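Local coordinates for CRISPR-associated protein, Cse1 family (Acidimicrobium ferrooxidans, PDB 4H3T) that probably serves as the large Cse1 subunit of a type I-E CRISPR Cascade complex, the surveillance assembly that recognises invading DNA, at residues W77-E82 against L352-I357; L68-D74 against L218-Y223; L32-F36 against V60-A64; N225-G229 against D296-H300. The protein carries 1 engineered substitution. One frame throughout, in Å; residues are numbered along the deposited sequence.

Interaction 1 (W77-E82 against L352-I357); sequences WGRLWE and LQSRGI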
loop_
_atom_site.group_PDB
_atom_site.type_symbol
_atom_site.label_atom_id
_atom_site.label_comp_id
_atom_site.label_asym_id
_atom_site.label_seq_id
_atom_site.Cartn_x
_atom_site.Cartn_y
_atom_site.Cartn_z
ATOM N N TRP A 77 24.938 7.204 -0.331
ATOM C CA TRP A 77 24.057 6.050 -0.572
ATOM C C TRP A 77 24.879 4.867 -1.122
ATOM O O TRP A 77 24.729 3.755 -0.679
ATOM C CB TRP A 77 22.934 6.422 -1.561
ATOM C CG TRP A 77 21.868 5.388 -1.677
ATOM C CD1 TRP A 77 20.707 5.310 -0.958
ATOM C CD2 TRP A 77 21.851 4.282 -2.581
ATOM N NE1 TRP A 77 20.047 4.149 -1.250
ATOM C CE2 TRP A 77 20.737 3.483 -2.240
ATOM C CE3 TRP A 77 22.759 3.787 -3.513
ATOM C CZ2 TRP A 77 20.437 2.291 -2.929
ATOM C CZ3 TRP A 77 22.460 2.622 -4.186
ATOM C CH2 TRP A 77 21.346 1.861 -3.859
ATOM N N GLY A 78 25.706 5.161 -2.092
ATOM C CA GLY A 78 26.629 4.235 -2.733
ATOM C C GLY A 78 27.527 3.505 -1.742
ATOM O O GLY A 78 27.653 2.286 -1.816
ATOM N N ARG A 79 28.099 4.209 -0.764
ATOM C CA ARG A 79 28.937 3.523 0.238
ATOM C C ARG A 79 28.088 2.606 1.143
ATOM O O ARG A 79 28.558 1.566 1.578
ATOM C CB ARG A 79 29.756 4.518 1.099
ATOM C CG ARG A 79 30.917 5.198 0.327
ATOM C CD ARG A 79 31.783 6.046 1.273
ATOM N NE ARG A 79 31.160 7.345 1.538
ATOM C CZ ARG A 79 31.240 8.416 0.745
ATOM N NH1 ARG A 79 31.946 8.372 -0.380
ATOM N NH2 ARG A 79 30.616 9.537 1.073
ATOM N N LEU A 80 26.839 2.954 1.407
ATOM C CA LEU A 80 25.964 2.066 2.188
ATOM C C LEU A 80 25.596 0.810 1.379
ATOM O O LEU A 80 25.682 -0.305 1.903
ATOM C CB LEU A 80 24.693 2.807 2.600
ATOM C CG LEU A 80 24.916 3.913 3.594
ATOM C CD1 LEU A 80 23.691 4.781 3.729
ATOM C CD2 LEU A 80 25.223 3.363 4.976
ATOM N N TRP A 81 25.226 0.991 0.098
ATOM C CA TRP A 81 24.850 -0.114 -0.772
ATOM C C TRP A 81 26.016 -1.102 -0.927
ATOM O O TRP A 81 25.784 -2.293 -0.845
ATOM C CB TRP A 81 24.398 0.406 -2.137
ATOM C CG TRP A 81 23.864 -0.672 -3.024
ATOM C CD1 TRP A 81 24.546 -1.338 -4.002
ATOM C CD2 TRP A 81 22.582 -1.318 -2.913
ATOM N NE1 TRP A 81 23.739 -2.301 -4.566
ATOM C CE2 TRP A 81 22.542 -2.335 -3.892
ATOM C CE3 TRP A 81 21.451 -1.116 -2.104
ATOM C CZ2 TRP A 81 21.416 -3.145 -4.079
ATOM C CZ3 TRP A 81 20.325 -1.898 -2.319
ATOM C CH2 TRP A 81 20.321 -2.900 -3.292
ATOM N N GLU A 82 27.258 -0.600 -1.104
ATOM C CA GLU A 82 28.457 -1.434 -1.304
ATOM C C GLU A 82 28.902 -2.144 -0.001
ATOM O O GLU A 82 29.612 -3.145 -0.081
ATOM C CB GLU A 82 29.619 -0.577 -1.866
ATOM C CG GLU A 82 29.373 0.011 -3.255
ATOM C CD GLU A 82 30.186 1.245 -3.642
ATOM O OE1 GLU A 82 31.140 1.602 -2.908
ATOM O OE2 GLU A 82 29.844 1.878 -4.671
ATOM N N LEU A 352 18.809 3.061 -10.528
ATOM C CA LEU A 352 19.738 2.109 -9.863
ATOM C C LEU A 352 20.165 0.834 -10.648
ATOM O O LEU A 352 20.792 -0.061 -10.066
ATOM C CB LEU A 352 19.104 1.634 -8.516
ATOM C CG LEU A 352 18.715 2.733 -7.545
ATOM C CD1 LEU A 352 18.145 2.162 -6.259
ATOM C CD2 LEU A 352 19.879 3.664 -7.268
ATOM N N GLN A 353 19.872 0.731 -11.907
ATOM C CA GLN A 353 20.333 -0.443 -12.716
ATOM C C GLN A 353 21.885 -0.722 -12.664
ATOM O O GLN A 353 22.319 -1.881 -12.525
ATOM C CB GLN A 353 19.983 -0.187 -14.178
ATOM C CG GLN A 353 18.433 -0.112 -14.359
ATOM C CD GLN A 353 17.922 -0.832 -15.598
ATOM O OE1 GLN A 353 18.111 -2.045 -15.765
ATOM N NE2 GLN A 353 17.183 -0.135 -16.446
ATOM N N SER A 354 22.696 0.353 -12.671
ATOM C CA SER A 354 24.153 0.167 -12.657
ATOM C C SER A 354 24.627 -0.425 -11.296
ATOM O O SER A 354 25.750 -0.889 -11.234
ATOM C CB SER A 354 24.879 1.465 -13.006
ATOM O OG SER A 354 24.629 2.487 -12.053
ATOM N N ARG A 355 23.747 -0.494 -10.246
ATOM C CA ARG A 355 24.062 -1.135 -8.954
ATOM C C ARG A 355 23.787 -2.677 -8.903
ATOM O O ARG A 355 23.882 -3.274 -7.811
ATOM C CB ARG A 355 23.250 -0.468 -7.822
ATOM C CG ARG A 355 23.530 1.016 -7.684
ATOM C CD ARG A 355 24.910 1.280 -7.167
ATOM N NE ARG A 355 25.035 2.697 -6.901
ATOM C CZ ARG A 355 26.076 3.252 -6.310
ATOM N NH1 ARG A 355 27.103 2.505 -5.917
ATOM N NH2 ARG A 355 26.090 4.563 -6.076
ATOM N N GLY A 356 23.444 -3.299 -10.034
ATOM C CA GLY A 356 23.178 -4.735 -10.058
ATOM C C GLY A 356 21.781 -5.159 -9.616
ATOM O O GLY A 356 21.581 -6.324 -9.236
ATOM N N ILE A 357 20.783 -4.255 -9.740
ATOM C CA ILE A 357 19.396 -4.544 -9.367
ATOM C C ILE A 357 18.585 -4.687 -10.640
ATOM O O ILE A 357 18.506 -3.746 -11.400
ATOM C CB ILE A 357 18.805 -3.423 -8.455
ATOM C CG1 ILE A 357 19.695 -3.121 -7.222
ATOM C CG2 ILE A 357 17.420 -3.795 -7.968
ATOM C CD1 ILE A 357 19.633 -1.640 -6.836
#

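Interaction 2 (L68-D74 against L218-Y223); sequences LRGPKDD and LVPWQY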
loop_
_atom_site.group_PDB
_atom_site.type_symbol
_atom_site.label_atom_id
_atom_site.label_comp_id
_atom_site.label_asym_id
_atom_site.label_seq_id
_atom_site.Cartn_x
_atom_site.Cartn_y
_atom_site.Cartn_z
ATOM N N LEU A 68 21.976 6.720 10.579
ATOM C CA LEU A 68 23.023 6.884 9.574
ATOM C C LEU A 68 23.413 8.363 9.348
ATOM O O LEU A 68 24.414 8.637 8.659
ATOM C CB LEU A 68 22.490 6.250 8.261
ATOM C CG LEU A 68 22.159 4.730 8.376
ATOM C CD1 LEU A 68 21.446 4.242 7.122
ATOM C CD2 LEU A 68 23.394 3.884 8.589
ATOM N N ARG A 69 22.605 9.330 9.859
ATOM C CA ARG A 69 22.832 10.764 9.655
ATOM C C ARG A 69 22.933 10.980 8.158
ATOM O O ARG A 69 23.745 11.712 7.662
ATOM C CB ARG A 69 24.072 11.246 10.428
ATOM C CG ARG A 69 23.857 10.968 11.918
ATOM C CD ARG A 69 24.888 11.561 12.857
ATOM N NE ARG A 69 25.014 13.015 12.706
ATOM C CZ ARG A 69 24.159 13.935 13.167
ATOM N NH1 ARG A 69 24.397 15.229 12.966
ATOM N NH2 ARG A 69 23.051 13.569 13.816
ATOM N N GLY A 70 22.019 10.385 7.447
ATOM C CA GLY A 70 22.055 10.428 6.003
ATOM C C GLY A 70 21.287 9.238 5.491
ATOM O O GLY A 70 20.525 8.643 6.247
ATOM N N PRO A 71 21.387 8.930 4.188
ATOM C CA PRO A 71 22.350 9.490 3.199
ATOM C C PRO A 71 21.953 10.872 2.683
ATOM O O PRO A 71 20.807 11.129 2.325
ATOM C CB PRO A 71 22.323 8.443 2.084
ATOM C CG PRO A 71 20.921 7.879 2.133
ATOM C CD PRO A 71 20.638 7.786 3.622
ATOM N N LYS A 72 22.903 11.773 2.642
ATOM C CA LYS A 72 22.636 13.117 2.140
ATOM C C LYS A 72 22.672 13.142 0.631
ATOM O O LYS A 72 22.070 14.034 0.030
ATOM C CB LYS A 72 23.675 14.138 2.696
ATOM C CG LYS A 72 24.962 14.231 1.974
ATOM C CD LYS A 72 25.863 15.215 2.700
ATOM C CE LYS A 72 27.157 15.453 1.973
ATOM N NZ LYS A 72 27.926 16.544 2.632
ATOM N N ASP A 73 23.438 12.224 0.020
ATOM C CA ASP A 73 23.703 12.266 -1.424
ATOM C C ASP A 73 23.976 10.872 -1.977
ATOM O O ASP A 73 23.961 9.887 -1.225
ATOM C CB ASP A 73 24.892 13.208 -1.722
ATOM C CG ASP A 73 26.212 12.884 -1.023
ATOM O OD1 ASP A 73 26.339 11.782 -0.481
ATOM O OD2 ASP A 73 27.077 13.763 -0.969
ATOM N N ASP A 74 24.201 10.806 -3.291
ATOM C CA ASP A 74 24.458 9.554 -3.991
ATOM C C ASP A 74 25.734 8.882 -3.530
ATOM O O ASP A 74 25.746 7.661 -3.502
ATOM C CB ASP A 74 24.523 9.750 -5.515
ATOM C CG ASP A 74 23.168 10.101 -6.096
ATOM O OD1 ASP A 74 22.207 9.353 -5.844
ATOM O OD2 ASP A 74 23.079 11.102 -6.821
ATOM N N LEU A 218 15.623 4.574 1.167
ATOM C CA LEU A 218 16.376 5.673 1.755
ATOM C C LEU A 218 16.848 6.585 0.657
ATOM O O LEU A 218 18.018 6.733 0.398
ATOM C CB LEU A 218 17.513 5.191 2.633
ATOM C CG LEU A 218 17.064 4.597 3.976
ATOM C CD1 LEU A 218 18.211 3.754 4.542
ATOM C CD2 LEU A 218 16.588 5.661 4.917
ATOM N N VAL A 219 15.891 7.318 0.104
ATOM C CA VAL A 219 16.183 8.272 -0.930
ATOM C C VAL A 219 17.147 9.362 -0.339
ATOM O O VAL A 219 16.811 9.994 0.704
ATOM C CB VAL A 219 14.888 8.931 -1.486
ATOM C CG1 VAL A 219 15.227 9.888 -2.626
ATOM C CG2 VAL A 219 13.841 7.891 -1.918
ATOM N N PRO A 220 18.274 9.648 -0.999
ATOM C CA PRO A 220 19.163 10.678 -0.459
ATOM C C PRO A 220 18.502 12.064 -0.441
ATOM O O PRO A 220 17.685 12.379 -1.322
ATOM C CB PRO A 220 20.372 10.608 -1.390
ATOM C CG PRO A 220 20.434 9.195 -1.780
ATOM C CD PRO A 220 18.954 8.914 -2.072
ATOM N N TRP A 221 18.857 12.886 0.585
ATOM C CA TRP A 221 18.287 14.226 0.785
ATOM C C TRP A 221 18.525 15.150 -0.432
ATOM O O TRP A 221 17.721 16.036 -0.686
ATOM C CB TRP A 221 18.890 14.873 2.033
ATOM C CG TRP A 221 18.629 14.134 3.303
ATOM C CD1 TRP A 221 17.611 13.261 3.569
ATOM C CD2 TRP A 221 19.456 14.154 4.465
ATOM N NE1 TRP A 221 17.743 12.757 4.837
ATOM C CE2 TRP A 221 18.819 13.356 5.440
ATOM C CE3 TRP A 221 20.618 14.861 4.817
ATOM C CZ2 TRP A 221 19.361 13.168 6.701
ATOM C CZ3 TRP A 221 21.149 14.676 6.079
ATOM C CH2 TRP A 221 20.549 13.795 6.983
ATOM N N GLN A 222 19.595 14.910 -1.204
ATOM C CA GLN A 222 19.913 15.672 -2.411
ATOM C C GLN A 222 18.805 15.577 -3.474
ATOM O O GLN A 222 18.682 16.472 -4.286
ATOM C CB GLN A 222 21.242 15.152 -2.982
ATOM C CG GLN A 222 21.903 15.940 -4.066
ATOM C CD GLN A 222 23.115 15.194 -4.645
ATOM O OE1 GLN A 222 23.309 13.965 -4.488
ATOM N NE2 GLN A 222 23.855 15.877 -5.480
ATOM N N TYR A 223 17.959 14.532 -3.455
ATOM C CA TYR A 223 16.828 14.441 -4.383
ATOM C C TYR A 223 15.671 15.334 -3.922
ATOM O O TYR A 223 14.625 14.833 -3.498
ATOM C CB TYR A 223 16.338 12.990 -4.505
ATOM C CG TYR A 223 17.301 12.084 -5.237
ATOM C CD1 TYR A 223 17.188 11.877 -6.607
ATOM C CD2 TYR A 223 18.332 11.445 -4.566
ATOM C CE1 TYR A 223 18.115 11.097 -7.300
ATOM C CE2 TYR A 223 19.266 10.663 -5.248
ATOM C CZ TYR A 223 19.079 10.393 -6.596
ATOM O OH TYR A 223 19.948 9.583 -7.283
#

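Interaction 3 (L32-F36 against V60-A64); sequences LRDIF and VLALA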
loop_
_atom_site.group_PDB
_atom_site.type_symbol
_atom_site.label_atom_id
_atom_site.label_comp_id
_atom_site.label_asym_id
_atom_site.label_seq_id
_atom_site.Cartn_x
_atom_site.Cartn_y
_atom_site.Cartn_z
ATOM N N LEU A 32 14.225 -3.117 17.957
ATOM C CA LEU A 32 14.654 -2.135 16.973
ATOM C C LEU A 32 16.179 -2.164 16.793
ATOM O O LEU A 32 16.641 -2.021 15.689
ATOM C CB LEU A 32 14.219 -0.719 17.310
ATOM C CG LEU A 32 12.774 -0.417 17.180
ATOM C CD1 LEU A 32 12.466 0.836 17.949
ATOM C CD2 LEU A 32 12.374 -0.250 15.738
ATOM N N ARG A 33 16.936 -2.468 17.836
ATOM C CA ARG A 33 18.366 -2.590 17.735
ATOM C C ARG A 33 18.711 -3.762 16.802
ATOM O O ARG A 33 19.472 -3.569 15.856
ATOM C CB ARG A 33 19.016 -2.743 19.128
ATOM C CG ARG A 33 20.526 -2.639 19.032
ATOM C CD ARG A 33 21.204 -3.872 19.552
ATOM N NE ARG A 33 22.665 -3.740 19.516
ATOM C CZ ARG A 33 23.497 -4.747 19.285
ATOM N NH1 ARG A 33 23.024 -5.967 19.048
ATOM N NH2 ARG A 33 24.814 -4.541 19.261
ATOM N N ASP A 34 18.131 -4.940 17.041
ATOM C CA ASP A 34 18.386 -6.121 16.205
ATOM C C ASP A 34 17.847 -6.000 14.788
ATOM O O ASP A 34 18.459 -6.521 13.879
ATOM C CB ASP A 34 17.834 -7.404 16.864
ATOM C CG ASP A 34 18.806 -7.946 17.899
ATOM O OD1 ASP A 34 19.952 -7.440 17.955
ATOM O OD2 ASP A 34 18.414 -8.853 18.672
ATOM N N ILE A 35 16.780 -5.286 14.569
ATOM C CA ILE A 35 16.290 -5.163 13.193
ATOM C C ILE A 35 17.354 -4.403 12.300
ATOM O O ILE A 35 17.484 -4.713 11.122
ATOM C CB ILE A 35 14.846 -4.575 13.133
ATOM C CG1 ILE A 35 14.071 -5.209 11.950
ATOM C CG2 ILE A 35 14.841 -3.089 13.105
ATOM C CD1 ILE A 35 12.717 -4.758 11.717
ATOM N N PHE A 36 18.164 -3.526 12.882
ATOM C CA PHE A 36 19.221 -2.823 12.171
ATOM C C PHE A 36 20.484 -3.664 12.136
ATOM O O PHE A 36 21.049 -3.869 11.081
ATOM C CB PHE A 36 19.486 -1.460 12.852
ATOM C CG PHE A 36 18.486 -0.468 12.337
ATOM C CD1 PHE A 36 18.647 0.105 11.090
ATOM C CD2 PHE A 36 17.370 -0.123 13.089
ATOM C CE1 PHE A 36 17.723 0.987 10.602
ATOM C CE2 PHE A 36 16.405 0.729 12.572
ATOM C CZ PHE A 36 16.604 1.302 11.340
ATOM N N VAL A 60 10.807 2.454 10.795
ATOM C CA VAL A 60 12.182 1.963 10.688
ATOM C C VAL A 60 13.010 2.849 9.719
ATOM O O VAL A 60 14.174 3.135 10.015
ATOM C CB VAL A 60 12.249 0.441 10.339
ATOM C CG1 VAL A 60 13.672 -0.022 10.107
ATOM C CG2 VAL A 60 11.683 -0.357 11.505
ATOM N N LEU A 61 12.423 3.374 8.683
ATOM C CA LEU A 61 13.159 4.296 7.780
ATOM C C LEU A 61 13.487 5.631 8.467
ATOM O O LEU A 61 14.553 6.164 8.265
ATOM C CB LEU A 61 12.328 4.571 6.547
ATOM C CG LEU A 61 12.239 3.426 5.517
ATOM C CD1 LEU A 61 11.101 3.702 4.500
ATOM C CD2 LEU A 61 13.586 3.195 4.813
ATOM N N ALA A 62 12.538 6.199 9.257
ATOM C CA ALA A 62 12.829 7.415 10.000
ATOM C C ALA A 62 14.010 7.173 10.926
ATOM O O ALA A 62 14.877 8.037 11.084
ATOM C CB ALA A 62 11.613 7.847 10.799
ATOM N N LEU A 63 14.024 6.011 11.576
ATOM C CA LEU A 63 15.139 5.643 12.491
ATOM C C LEU A 63 16.473 5.494 11.702
ATOM O O LEU A 63 17.512 5.986 12.152
ATOM C CB LEU A 63 14.690 4.327 13.068
ATOM C CG LEU A 63 15.105 3.768 14.397
ATOM C CD1 LEU A 63 15.670 4.840 15.405
ATOM C CD2 LEU A 63 13.899 3.035 14.956
ATOM N N ALA A 64 16.425 4.893 10.481
ATOM C CA ALA A 64 17.621 4.746 9.635
ATOM C C ALA A 64 18.244 6.091 9.280
ATOM O O ALA A 64 19.453 6.235 9.454
ATOM C CB ALA A 64 17.300 3.978 8.376
#

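Interaction 4 (N225-G229 against D296-H300); sequences NLIRG and DVDPH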
loop_
_atom_site.group_PDB
_atom_site.type_symbol
_atom_site.label_atom_id
_atom_site.label_comp_id
_atom_site.label_asym_id
_atom_site.label_seq_id
_atom_site.Cartn_x
_atom_site.Cartn_y
_atom_site.Cartn_z
ATOM N N ASN A 225 13.606 17.014 -5.526
ATOM C CA ASN A 225 12.420 16.753 -6.359
ATOM C C ASN A 225 11.617 15.560 -5.922
ATOM O O ASN A 225 10.462 15.432 -6.334
ATOM C CB ASN A 225 12.841 16.515 -7.829
ATOM C CG ASN A 225 13.966 15.456 -8.013
ATOM O OD1 ASN A 225 14.992 15.438 -7.262
ATOM N ND2 ASN A 225 13.840 14.568 -9.035
ATOM N N LEU A 226 12.230 14.635 -5.140
ATOM C CA LEU A 226 11.612 13.398 -4.702
ATOM C C LEU A 226 11.226 13.359 -3.224
ATOM O O LEU A 226 10.294 12.624 -2.869
ATOM C CB LEU A 226 12.586 12.261 -4.997
ATOM C CG LEU A 226 13.082 12.125 -6.435
ATOM C CD1 LEU A 226 13.886 10.821 -6.571
ATOM C CD2 LEU A 226 11.892 12.219 -7.516
ATOM N N ILE A 227 11.995 14.008 -2.341
ATOM C CA ILE A 227 11.711 14.030 -0.893
ATOM C C ILE A 227 12.124 15.343 -0.260
ATOM O O ILE A 227 12.870 16.094 -0.858
ATOM C CB ILE A 227 12.477 12.902 -0.134
ATOM C CG1 ILE A 227 14.053 13.004 -0.278
ATOM C CG2 ILE A 227 12.049 11.588 -0.495
ATOM C CD1 ILE A 227 14.744 12.441 1.014
ATOM N N ARG A 228 11.750 15.526 1.019
ATOM C CA ARG A 228 12.283 16.561 1.914
ATOM C C ARG A 228 12.880 15.837 3.107
ATOM O O ARG A 228 12.183 15.076 3.821
ATOM C CB ARG A 228 11.243 17.587 2.385
ATOM C CG ARG A 228 10.663 18.500 1.355
ATOM C CD ARG A 228 11.525 19.737 1.118
ATOM N NE ARG A 228 11.027 20.532 -0.009
ATOM C CZ ARG A 228 11.155 20.190 -1.285
ATOM N NH1 ARG A 228 11.779 19.065 -1.620
ATOM N NH2 ARG A 228 10.652 20.969 -2.241
ATOM N N GLY A 229 14.158 16.060 3.322
ATOM C CA GLY A 229 14.892 15.486 4.449
ATOM C C GLY A 229 16.132 16.283 4.710
ATOM O O GLY A 229 16.518 17.067 3.856
ATOM N N ASP A 296 5.276 17.407 -1.346
ATOM C CA ASP A 296 6.705 17.726 -1.472
ATOM C C ASP A 296 7.588 16.779 -0.686
ATOM O O ASP A 296 8.749 16.617 -1.023
ATOM C CB ASP A 296 6.980 19.153 -0.981
ATOM C CG ASP A 296 6.361 20.265 -1.856
ATOM O OD1 ASP A 296 6.093 20.008 -3.069
ATOM O OD2 ASP A 296 6.121 21.375 -1.323
ATOM N N VAL A 297 7.093 16.226 0.406
ATOM C CA VAL A 297 7.908 15.446 1.317
ATOM C C VAL A 297 7.996 13.947 1.006
ATOM O O VAL A 297 9.063 13.352 1.141
ATOM C CB VAL A 297 7.344 15.644 2.757
ATOM C CG1 VAL A 297 8.041 14.751 3.780
ATOM C CG2 VAL A 297 7.431 17.117 3.182
ATOM N N ASP A 298 6.865 13.337 0.718
ATOM C CA ASP A 298 6.679 11.890 0.829
ATOM C C ASP A 298 7.018 11.107 -0.438
ATOM O O ASP A 298 6.355 11.272 -1.461
ATOM C CB ASP A 298 5.239 11.645 1.243
ATOM C CG ASP A 298 4.899 10.258 1.801
ATOM O OD1 ASP A 298 5.648 9.291 1.526
ATOM O OD2 ASP A 298 3.878 10.142 2.475
ATOM N N PRO A 299 7.996 10.191 -0.333
ATOM C CA PRO A 299 8.389 9.408 -1.495
ATOM C C PRO A 299 7.494 8.215 -1.816
ATOM O O PRO A 299 7.778 7.515 -2.795
ATOM C CB PRO A 299 9.787 8.898 -1.074
ATOM C CG PRO A 299 9.649 8.664 0.389
ATOM C CD PRO A 299 8.800 9.801 0.871
ATOM N N HIS A 300 6.555 7.861 -0.954
ATOM C CA HIS A 300 5.760 6.622 -1.113
ATOM C C HIS A 300 4.358 6.829 -1.747
ATOM O O HIS A 300 3.500 5.948 -1.634
ATOM C CB HIS A 300 5.568 5.940 0.242
ATOM C CG HIS A 300 6.857 5.423 0.816
ATOM N ND1 HIS A 300 7.209 5.649 2.142
ATOM C CD2 HIS A 300 7.819 4.701 0.219
ATOM C CE1 HIS A 300 8.406 5.080 2.284
ATOM N NE2 HIS A 300 8.779 4.457 1.151
#

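Interaction 1 (W77-E82 against L352-I357)
Glu82 and Arg355 form the salt bridge of this contact, with OE2 of Glu82 3.1 Å from NH1 of Arg355. The carboxylate oxygen comes in at the guanidinium edge, close to its plane, but the N-H...O angle is only 128°, so the bond is weak; the pairing is probably mostly electrostatic. A second weak bond runs from Trp81 NE1 to the backbone O of Arg355 at 3.4 Å. Arg355 bends at its second torsion (chi2 -69°), which carries its head across the helix surface. There NH2 lies 3.4 Å from CA of Gly78, an approach that the missing CB permits, while the indole rim of Trp77 points at the guanidinium face, CZ3 being 3.7 Å from Arg355 NE. The contact joins helix 74-82 to the loop, with a 3-10 turn at 353-355, between helix 344-350 and strand 359-370, within the large N-terminal part of the Cse1 fold and apart from the C-terminal helical bundle. Trp81 keeps CG anti to its amide nitrogen (chi1 -174°) and sends its six-membered ring to Ile357, where CZ2 meets CG1 at 3.6 Å. Replacing Trp81 by an alanine would probably leave CG1 and CD1 of Ile357 without their cover from the helix and Arg355 O without its indole donor. Deeper in, Leu352 sets CD2 over one face of the Trp77 ring and CD1 4.0 Å from Trp77 CH2. The Trp77 indole nitrogen is itself tied to the backbone O of Leu215, and Phe348 meets that ring edge-to-face.

Interaction 2 (L68-D74 against L218-Y223)
Trp221 spreads its indole over the backbone of Gly70 and Pro71. With CG beside the backbone nitrogen and chi2 at only -23°, one ring face lies on Gly70 CA, 4.1 Å from the centroid of the six-membered ring in a CH-pi contact, and on Pro71 O. Lys72 CB also touches the indole, 3.8 Å from Trp221 CE3. An alanine in place of Trp221 would probably uncover this glycine-proline backbone and take a neighbour from Tyr65, whose ring also meets the indole. The peptide bond before Pro71 is cis, and the proline ring sits against Leu218 O and Pro220, with CG 3.6 Å from the carbonyl oxygen of Leu218. Here the connection between helices 52-68 and 74-82 lies against a type I beta turn, Pro220 to Tyr223, that follows helix 210-217. Two backbone bonds join them: Trp221 N to Pro71 O at 3.1 Å, and Gln222 N to Lys72 O at 2.9 Å. Asp73 is the N-cap of helix 74-82, its OD1 taking the amide of Glu76, and the extended Gln222 side chain brings OE1 to Asp74 N in a weak bond of 3.5 Å. Beyond it Tyr223 OH donates to the syn lone pair of Asp74 OD1 at 2.7 Å, with the carboxylate turned 80° from the phenol ring.

Interaction 3 (L32-F36 against V60-A64)
Phe36 drives its ring end-on into the side of the helix that carries Val60, Leu63 and Ala64. From CB, which points toward that helix, chi1 of -83° sets CG beside the backbone nitrogen, and CB and CG serve as the stem while the far half of the ring makes the contacts. On one flank CE1 lies 3.8 Å from the methyl CB of Ala64. On the other, CE2 reaches CG of Leu63, also at 3.8 Å, and touches CG1 of Val60. At the tip CZ comes closest, 3.4 Å from Val60 CG1 and 3.3 Å from Val60 O; that oxygen lies near the ring plane, at the edge, and it already accepts the helical bond from Ala64 N. The short helix 32-37, which follows the strands 18-22 and 27-30, thus packs across helix 52-68 in the N-terminal part of the Cse1 fold. The segment axes cross at -74° and stay 11.5 Å apart, a spacing bridged mainly by the Phe36 ring and by Leu32 against Leu63. One turn before Phe36, Leu32 turns both methyls to Leu63, Leu32 CD2 lying 3.7 Å from Leu63 CD2. No hydrogen bond crosses between the segments. Ile35 adds a looser touch on Val60 with its CG2 branch and is backed by Leu18 and Val20, while Ile91 of helix 88-98 packs on Phe36.

Interaction 4 (N225-G229 against D296-H300)
Arg228 turns its guanidinium face toward the backbone O of Asp296 instead of pairing with that residue's carboxylate, whose OD2 stays 4.6 Å from Arg228 NH2. The site is the C-terminal end of helix 291-297, followed by an Asx turn in which Asp298 OD1 accepts His300 N at 3.0 Å, met from above the carboxylate plane. Arg228 CB rests on CG2 of Val297, and chi1 of -67° puts Arg228 CG 3.6 Å from Asp296 O. The bend at chi2 (-85°) then brings the guanidinium over toward Asp296. Its NH1 is held by Arg224 O and, weakly, by Ile227 O. The positive group therefore sits near the carbonyl end of the helix and near a carboxylate, both of which probably steady its charge. Backbone bonding across the contact is slight: Arg228 N reaches Val297 O at 3.5 Å in a weak bond, and the CA of Ile227 points a hydrogen at the same oxygen. Asp298 has further partners in Arg58 and Tyr196, which probably help to hold the turn. Beside it, the methyl CG2 of Ile227 packs 3.6 Å from CB of Pro299.

Interaction 3 is fully buried, a helix-on-helix packing dominated by apolar side chains and without a hydrogen bond between its segments; the other three are partly buried and mix packing with polar bonds. Interactions 1 and 2 share helix 74-82, one using its face and the other its N-terminal end, and they touch where Trp77 packs on Pro71, Leu218 and Pro220. Interaction 2 also meets interaction 3, through Leu218 on Leu61 and Ala64, and interaction 4, through Trp221 and Val219 on Ile227. Charge pairing across the segments is confined to interaction 1, whereas interaction 2 combines backbone bonds, a tyrosine-aspartate bond and indole packing, and interaction 4 uses a helix end. Interactions 1 and 4 do not touch.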